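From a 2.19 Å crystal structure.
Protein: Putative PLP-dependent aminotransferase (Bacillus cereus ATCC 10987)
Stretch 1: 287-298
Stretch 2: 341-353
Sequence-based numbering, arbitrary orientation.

Stretch 1, residues 287-298: IQQFMPILCPEE
Stretch 2 341-353: NKIAKRIVSLPLW

How does stretch 1 approach its partner? I287 is extended and out of reach, but Q288 (chi1 m) points toward stretch 2, its OE1 3.8 Å from L352 CD1. Q289 turns the chain at phi/psi -79/-35, its t side chain pointing away. F290, at -157/179 with chi1 46°, has its CA 4.6 Å from the CA of L352, and its CB lies 3.3 Å from L350 O.

What sets the register of the strands? Strand 291-294 runs antiparallel to strand 347-350, their directions 153° apart. Selenomethionine M291 pairs with L350: M291 N to L350 O and L350 N to M291 O are both 2.8 Å hydrogen bonds. P292, without an amide hydrogen, occupies the non-hydrogen-bonded pair with S349, CA to CA 4.7 Å; its CA offers a C-H to V348 O at 3.4 Å. I293 restores the ladder, with I293 N to V348 O at 3.0 Å and V348 N to I293 O at 2.9 Å.

How do the side chains divide between the faces? M291, I293, V348 and L350 share one face, where I293 (t, t) places CG2 4.1 Å from L350 CD1. P292, L294, I347 and S349 share the other. There L294 (m, t) reaches the helix, CD1 lying 3.5 Å from I343 CD1, while its CD2 meets I347 CD1 at 3.7 Å.

What holds the end of stretch 1? C295 (chi1 p) extends the pairing through N to R346 O, 2.9 Å. Its O accepts both R346 NE (2.8 Å) and R346 NH2 (2.9 Å), near the guanidinium plane. L294 CD1 and E297 CG cover opposite faces of that group. E297 (m, m) salt-bridges K342, OE2 to NZ 3.1 Å; its 3.5 Å approach from OE2 to R346 NH1 is out of plane, a salt bridge of charges alone.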

ATOM      1  N   ILE A 287       3.840 -23.682  -9.545  1.00 28.88           N
ATOM      2  CA  ILE A 287       4.170 -23.701  -8.128  1.00 29.90           C
ATOM      3  C   ILE A 287       2.832 -23.489  -7.408  1.00 31.90           C
ATOM      4  O   ILE A 287       2.054 -22.602  -7.772  1.00 30.69           O
ATOM      5  CB  ILE A 287       5.220 -22.644  -7.758  1.00 30.03           C
ATOM      6  CG1 ILE A 287       5.584 -22.786  -6.301  1.00 36.15           C
ATOM      7  CG2 ILE A 287       4.741 -21.184  -8.017  1.00 21.23           C
ATOM      8  CD1 ILE A 287       6.681 -21.851  -5.924  1.00 46.83           C
ATOM      9  N   GLN A 288       2.553 -24.316  -6.409  1.00 32.46           N
ATOM     10  CA  GLN A 288       1.189 -24.407  -5.890  1.00 33.33           C
ATOM     11  C   GLN A 288       0.894 -23.821  -4.486  1.00 32.27           C
ATOM     12  O   GLN A 288       1.454 -24.206  -3.463  1.00 31.95           O
ATOM     13  CB  GLN A 288       0.730 -25.845  -5.979  1.00 33.67           C
ATOM     14  CG  GLN A 288       0.846 -26.385  -7.394  1.00 36.60           C
ATOM     15  CD  GLN A 288      -0.103 -27.491  -7.608  1.00 36.38           C
ATOM     16  OE1 GLN A 288      -0.145 -28.429  -6.821  1.00 42.20           O
ATOM     17  NE2 GLN A 288      -0.914 -27.381  -8.639  1.00 30.50           N
ATOM     18  N   GLN A 289      -0.024 -22.874  -4.508  1.00 32.26           N
ATOM     19  CA  GLN A 289      -0.578 -22.207  -3.341  1.00 32.92           C
ATOM     20  C   GLN A 289      -1.625 -23.124  -2.696  1.00 31.20           C
ATOM     21  O   GLN A 289      -1.839 -23.102  -1.503  1.00 34.28           O
ATOM     22  CB  GLN A 289      -1.259 -20.932  -3.843  1.00 32.14           C
ATOM     23  CG  GLN A 289      -1.786 -20.019  -2.833  1.00 31.89           C
ATOM     24  CD  GLN A 289      -2.337 -18.771  -3.468  1.00 33.97           C
ATOM     25  OE1 GLN A 289      -2.834 -17.894  -2.772  1.00 45.36           O
ATOM     26  NE2 GLN A 289      -2.285 -18.695  -4.807  1.00 28.43           N
ATOM     27  N   PHE A 290      -2.324 -23.855  -3.548  1.00 29.73           N
ATOM     28  CA  PHE A 290      -3.353 -24.838  -3.192  1.00 28.37           C
ATOM     29  C   PHE A 290      -3.413 -25.775  -4.413  1.00 29.33           C
ATOM     30  O   PHE A 290      -2.638 -25.584  -5.360  1.00 30.20           O
ATOM     31  CB  PHE A 290      -4.717 -24.183  -2.916  1.00 25.92           C
ATOM     32  CG  PHE A 290      -5.136 -23.150  -3.935  1.00 27.37           C
ATOM     33  CD1 PHE A 290      -5.756 -23.533  -5.129  1.00 31.78           C
ATOM     34  CD2 PHE A 290      -4.932 -21.787  -3.688  1.00 21.44           C
ATOM     35  CE1 PHE A 290      -6.169 -22.564  -6.074  1.00 31.51           C
ATOM     36  CE2 PHE A 290      -5.344 -20.797  -4.608  1.00 26.26           C
ATOM     37  CZ  PHE A 290      -5.973 -21.173  -5.803  1.00 25.05           C
HETATM   38  N   MSE A 291      -4.269 -26.799  -4.377  1.00 27.59           N
HETATM   39  CA  MSE A 291      -4.326 -27.781  -5.451  1.00 26.88           C
HETATM   40  C   MSE A 291      -5.615 -27.520  -6.237  1.00 25.28           C
HETATM   41  O   MSE A 291      -6.716 -27.841  -5.776  1.00 25.64           O
HETATM   42  CB  MSE A 291      -4.250 -29.217  -4.888  1.00 25.24           C
HETATM   43  CG  MSE A 291      -4.538 -30.319  -5.901  1.00 30.59           C
HETATM   44 SE   MSE A 291      -3.462 -30.241  -7.495  0.75 21.31          SE
HETATM   45  CE  MSE A 291      -1.790 -30.545  -6.640  1.00 22.58           C
ATOM     46  N   PRO A 292      -5.491 -26.891  -7.406  1.00 23.87           N
ATOM     47  CA  PRO A 292      -6.674 -26.658  -8.218  1.00 24.46           C
ATOM     48  C   PRO A 292      -7.045 -27.901  -9.026  1.00 25.56           C
ATOM     49  O   PRO A 292      -6.153 -28.599  -9.525  1.00 24.65           O
ATOM     50  CB  PRO A 292      -6.266 -25.503  -9.145  1.00 23.29           C
ATOM     51  CG  PRO A 292      -4.874 -25.144  -8.785  1.00 26.66           C
ATOM     52  CD  PRO A 292      -4.298 -26.305  -8.027  1.00 24.10           C
ATOM     53  N   ILE A 293      -8.344 -28.173  -9.145  1.00 24.58           N
ATOM     54  CA  ILE A 293      -8.791 -29.340  -9.885  1.00 24.70           C
ATOM     55  C   ILE A 293     -10.218 -29.131 -10.369  1.00 24.36           C
ATOM     56  O   ILE A 293     -11.021 -28.453  -9.712  1.00 23.87           O
ATOM     57  CB  ILE A 293      -8.674 -30.637  -9.039  1.00 26.87           C
ATOM     58  CG1 ILE A 293      -8.745 -31.878  -9.941  1.00 29.41           C
ATOM     59  CG2 ILE A 293      -9.756 -30.687  -7.950  1.00 24.71           C
ATOM     60  CD1 ILE A 293      -8.373 -33.152  -9.245  1.00 33.16           C
ATOM     61  N   LEU A 294     -10.518 -29.658 -11.551  1.00 23.75           N
ATOM     62  CA  LEU A 294     -11.876 -29.606 -12.041  1.00 23.48           C
ATOM     63  C   LEU A 294     -12.537 -30.872 -11.564  1.00 23.55           C
ATOM     64  O   LEU A 294     -11.958 -31.959 -11.673  1.00 24.73           O
ATOM     65  CB  LEU A 294     -11.941 -29.528 -13.560  1.00 23.97           C
ATOM     66  CG  LEU A 294     -11.253 -28.366 -14.281  1.00 25.23           C
ATOM     67  CD1 LEU A 294     -11.651 -28.413 -15.787  1.00 20.99           C
ATOM     68  CD2 LEU A 294     -11.554 -27.018 -13.633  1.00 23.47           C
ATOM     69  N   CYS A 295     -13.720 -30.737 -10.985  1.00 22.14           N
ATOM     70  CA  CYS A 295     -14.468 -31.905 -10.588  1.00 25.74           C
ATOM     71  C   CYS A 295     -15.153 -32.435 -11.851  1.00 27.50           C
ATOM     72  O   CYS A 295     -15.117 -31.783 -12.897  1.00 28.33           O
ATOM     73  CB  CYS A 295     -15.464 -31.541  -9.497  1.00 26.31           C
ATOM     74  SG  CYS A 295     -16.748 -30.432 -10.044  1.00 31.58           S
ATOM     75  N   PRO A 296     -15.734 -33.634 -11.791  1.00 28.79           N
ATOM     76  CA  PRO A 296     -16.429 -34.163 -12.972  1.00 29.18           C
ATOM     77  C   PRO A 296     -17.613 -33.303 -13.458  1.00 30.34           C
ATOM     78  O   PRO A 296     -18.311 -32.702 -12.643  1.00 30.92           O
ATOM     79  CB  PRO A 296     -16.935 -35.523 -12.495  1.00 28.39           C
ATOM     80  CG  PRO A 296     -16.018 -35.925 -11.443  1.00 30.14           C
ATOM     81  CD  PRO A 296     -15.508 -34.667 -10.777  1.00 29.95           C
ATOM     82  N   GLU A 297     -17.820 -33.278 -14.780  1.00 31.95           N
ATOM     83  CA  GLU A 297     -18.908 -32.541 -15.450  1.00 31.51           C
ATOM     84  C   GLU A 297     -20.257 -32.659 -14.755  1.00 30.00           C
ATOM     85  O   GLU A 297     -20.977 -31.688 -14.658  1.00 29.52           O
ATOM     86  CB  GLU A 297     -19.051 -33.019 -16.908  1.00 31.41           C
ATOM     87  CG  GLU A 297     -18.060 -32.367 -17.905  1.00 37.35           C
ATOM     88  CD  GLU A 297     -18.453 -30.954 -18.337  1.00 34.35           C
ATOM     89  OE1 GLU A 297     -19.661 -30.671 -18.461  1.00 38.89           O
ATOM     90  OE2 GLU A 297     -17.554 -30.103 -18.558  1.00 47.76           O
ATOM     91  N   GLU A 298     -20.591 -33.838 -14.248  1.00 29.39           N
ATOM     92  CA  GLU A 298     -21.920 -34.057 -13.656  1.00 30.44           C
ATOM     93  C   GLU A 298     -22.008 -33.690 -12.202  1.00 28.98           C
ATOM     94  O   GLU A 298     -23.063 -33.856 -11.581  1.00 29.11           O
ATOM     95  CB  GLU A 298     -22.375 -35.525 -13.827  1.00 31.04           C
ATOM     96  CG  GLU A 298     -22.902 -35.860 -15.214  1.00 33.40           C
ATOM     97  CD  GLU A 298     -24.215 -35.141 -15.588  1.00 45.41           C
ATOM     98  OE1 GLU A 298     -24.700 -34.254 -14.827  1.00 48.76           O
ATOM     99  OE2 GLU A 298     -24.763 -35.479 -16.672  1.00 50.38           O
ATOM    100  N   ASN A 341     -17.441 -19.607 -17.601  1.00 18.77           N
ATOM    101  CA  ASN A 341     -18.589 -20.080 -16.831  1.00 20.24           C
ATOM    102  C   ASN A 341     -18.488 -21.554 -16.507  1.00 20.32           C
ATOM    103  O   ASN A 341     -18.758 -21.992 -15.381  1.00 23.55           O
ATOM    104  CB  ASN A 341     -19.912 -19.799 -17.567  1.00 15.86           C
ATOM    105  CG  ASN A 341     -20.230 -18.316 -17.604  1.00 22.38           C
ATOM    106  OD1 ASN A 341     -19.632 -17.529 -16.856  1.00 22.47           O
ATOM    107  ND2 ASN A 341     -21.171 -17.923 -18.460  1.00 18.33           N
ATOM    108  N   LYS A 342     -18.105 -22.321 -17.503  1.00 19.01           N
ATOM    109  CA  LYS A 342     -17.984 -23.744 -17.320  1.00 18.98           C
ATOM    110  C   LYS A 342     -16.901 -24.059 -16.275  1.00 19.45           C
ATOM    111  O   LYS A 342     -17.149 -24.816 -15.336  1.00 19.00           O
ATOM    112  CB  LYS A 342     -17.705 -24.432 -18.673  1.00 17.34           C
ATOM    113  CG  LYS A 342     -17.402 -25.909 -18.583  1.00 21.14           C
ATOM    114  CD  LYS A 342     -18.546 -26.707 -17.997  1.00 24.91           C
ATOM    115  CE  LYS A 342     -19.645 -26.909 -18.987  1.00 23.95           C
ATOM    116  NZ  LYS A 342     -19.150 -27.866 -20.040  1.00 35.46           N
ATOM    117  N   ILE A 343     -15.713 -23.478 -16.429  1.00 18.82           N
ATOM    118  CA  ILE A 343     -14.617 -23.743 -15.483  1.00 19.57           C
ATOM    119  C   ILE A 343     -14.993 -23.277 -14.065  1.00 21.35           C
ATOM    120  O   ILE A 343     -14.549 -23.840 -13.081  1.00 24.36           O
ATOM    121  CB  ILE A 343     -13.302 -23.063 -15.952  1.00 19.59           C
ATOM    122  CG1 ILE A 343     -12.799 -23.737 -17.236  1.00 21.07           C
ATOM    123  CG2 ILE A 343     -12.191 -23.096 -14.848  1.00 20.55           C
ATOM    124  CD1 ILE A 343     -12.537 -25.267 -17.104  1.00 18.67           C
ATOM    125  N   ALA A 344     -15.819 -22.246 -13.963  1.00 23.28           N
ATOM    126  CA  ALA A 344     -16.252 -21.726 -12.669  1.00 21.93           C
ATOM    127  C   ALA A 344     -17.316 -22.644 -12.059  1.00 22.16           C
ATOM    128  O   ALA A 344     -17.547 -22.571 -10.866  1.00 20.85           O
ATOM    129  CB  ALA A 344     -16.772 -20.286 -12.801  1.00 19.96           C
ATOM    130  N   LYS A 345     -17.952 -23.507 -12.854  1.00 20.33           N
ATOM    131  CA  LYS A 345     -18.872 -24.528 -12.284  1.00 21.23           C
ATOM    132  C   LYS A 345     -18.151 -25.781 -11.811  1.00 23.04           C
ATOM    133  O   LYS A 345     -18.709 -26.565 -11.056  1.00 26.68           O
ATOM    134  CB  LYS A 345     -19.929 -24.961 -13.306  1.00 20.76           C
ATOM    135  CG  LYS A 345     -20.903 -23.880 -13.692  1.00 23.98           C
ATOM    136  N   ARG A 346     -16.915 -25.980 -12.267  1.00 24.62           N
ATOM    137  CA  ARG A 346     -16.161 -27.199 -12.027  1.00 23.05           C
ATOM    138  C   ARG A 346     -14.938 -27.026 -11.131  1.00 22.48           C
ATOM    139  O   ARG A 346     -14.486 -27.992 -10.526  1.00 21.65           O
ATOM    140  CB  ARG A 346     -15.707 -27.807 -13.371  1.00 23.24           C
ATOM    141  CG  ARG A 346     -16.850 -28.323 -14.252  1.00 24.69           C
ATOM    142  CD  ARG A 346     -16.317 -29.003 -15.489  1.00 26.30           C
ATOM    143  NE  ARG A 346     -15.506 -30.165 -15.162  1.00 28.09           N
ATOM    144  CZ  ARG A 346     -14.619 -30.759 -15.962  1.00 26.40           C
ATOM    145  NH1 ARG A 346     -14.383 -30.330 -17.193  1.00 26.93           N
ATOM    146  NH2 ARG A 346     -13.957 -31.827 -15.524  1.00 29.34           N
ATOM    147  N   ILE A 347     -14.380 -25.819 -11.062  1.00 23.20           N
ATOM    148  CA  ILE A 347     -13.155 -25.597 -10.299  1.00 21.24           C
ATOM    149  C   ILE A 347     -13.357 -25.798  -8.783  1.00 22.05           C
ATOM    150  O   ILE A 347     -14.362 -25.375  -8.207  1.00 19.69           O
ATOM    151  CB  ILE A 347     -12.519 -24.216 -10.634  1.00 22.79           C
ATOM    152  CG1 ILE A 347     -11.061 -24.131 -10.139  1.00 20.61           C
ATOM    153  CG2 ILE A 347     -13.406 -23.042 -10.126  1.00 20.45           C
ATOM    154  CD1 ILE A 347     -10.098 -25.017 -10.864  1.00 19.34           C
ATOM    155  N   VAL A 348     -12.369 -26.459  -8.172  1.00 24.11           N
ATOM    156  CA  VAL A 348     -12.261 -26.674  -6.726  1.00 23.47           C
ATOM    157  C   VAL A 348     -10.828 -26.368  -6.317  1.00 26.34           C
ATOM    158  O   VAL A 348      -9.901 -26.660  -7.084  1.00 26.22           O
ATOM    159  CB  VAL A 348     -12.630 -28.138  -6.336  1.00 26.70           C
ATOM    160  CG1 VAL A 348     -12.262 -28.425  -4.863  1.00 23.42           C
ATOM    161  CG2 VAL A 348     -14.126 -28.397  -6.601  1.00 23.43           C
ATOM    162  N   SER A 349     -10.655 -25.753  -5.135  1.00 26.11           N
ATOM    163  CA  SER A 349      -9.351 -25.406  -4.583  1.00 25.51           C
ATOM    164  C   SER A 349      -9.100 -26.272  -3.355  1.00 25.38           C
ATOM    165  O   SER A 349      -9.766 -26.108  -2.335  1.00 27.68           O
ATOM    166  CB  SER A 349      -9.296 -23.915  -4.190  1.00 25.60           C
ATOM    167  OG  SER A 349      -9.550 -23.060  -5.299  1.00 24.63           O
ATOM    168  N   LEU A 350      -8.173 -27.218  -3.451  1.00 24.68           N
ATOM    169  CA  LEU A 350      -7.987 -28.164  -2.360  1.00 23.47           C
ATOM    170  C   LEU A 350      -6.811 -27.713  -1.520  1.00 25.86           C
ATOM    171  O   LEU A 350      -5.838 -27.150  -2.040  1.00 26.39           O
ATOM    172  CB  LEU A 350      -7.795 -29.593  -2.851  1.00 21.04           C
ATOM    173  CG  LEU A 350      -8.920 -30.215  -3.678  1.00 24.04           C
ATOM    174  CD1 LEU A 350      -8.505 -31.594  -4.198  1.00 19.86           C
ATOM    175  CD2 LEU A 350     -10.199 -30.323  -2.869  1.00 16.87           C
ATOM    176  N   PRO A 351      -6.886 -27.962  -0.213  1.00 25.44           N
ATOM    177  CA  PRO A 351      -5.831 -27.444   0.614  1.00 26.23           C
ATOM    178  C   PRO A 351      -4.475 -28.060   0.344  1.00 25.51           C
ATOM    179  O   PRO A 351      -4.343 -29.262   0.080  1.00 25.22           O
ATOM    180  CB  PRO A 351      -6.306 -27.734   2.047  1.00 27.28           C
ATOM    181  CG  PRO A 351      -7.491 -28.551   1.946  1.00 25.32           C
ATOM    182  CD  PRO A 351      -8.035 -28.433   0.571  1.00 26.67           C
ATOM    183  N   LEU A 352      -3.481 -27.199   0.445  1.00 24.39           N
ATOM    184  CA  LEU A 352      -2.093 -27.554   0.327  1.00 26.04           C
ATOM    185  C   LEU A 352      -1.344 -26.494   1.118  1.00 26.07           C
ATOM    186  O   LEU A 352      -1.577 -25.334   0.910  1.00 28.00           O
ATOM    187  CB  LEU A 352      -1.674 -27.540  -1.136  1.00 26.58           C
ATOM    188  CG  LEU A 352      -0.318 -28.143  -1.531  1.00 27.23           C
ATOM    189  CD1 LEU A 352      -0.320 -28.482  -3.052  1.00 25.25           C
ATOM    190  CD2 LEU A 352       0.809 -27.226  -1.195  1.00 24.63           C
ATOM    191  N   TRP A 353      -0.512 -26.887   2.077  1.00 25.46           N
ATOM    192  CA  TRP A 353       0.309 -25.947   2.843  1.00 23.74           C
ATOM    193  C   TRP A 353       1.483 -26.693   3.435  1.00 24.63           C
ATOM    194  O   TRP A 353       1.439 -27.921   3.533  1.00 24.35           O
ATOM    195  CB  TRP A 353      -0.459 -25.235   3.970  1.00 22.92           C
ATOM    196  CG  TRP A 353      -1.666 -25.947   4.495  1.00 25.58           C
ATOM    197  CD1 TRP A 353      -2.956 -25.746   4.101  1.00 28.36           C
ATOM    198  CD2 TRP A 353      -1.707 -26.964   5.500  1.00 23.53           C
ATOM    199  NE1 TRP A 353      -3.797 -26.565   4.800  1.00 30.28           N
ATOM    200  CE2 TRP A 353      -3.057 -27.329   5.664  1.00 25.39           C
ATOM    201  CE3 TRP A 353      -0.740 -27.598   6.275  1.00 30.35           C
ATOM    202  CZ2 TRP A 353      -3.459 -28.288   6.569  1.00 27.06           C
ATOM    203  CZ3 TRP A 353      -1.134 -28.547   7.176  1.00 30.93           C
ATOM    204  CH2 TRP A 353      -2.483 -28.893   7.315  1.00 32.16           C
TER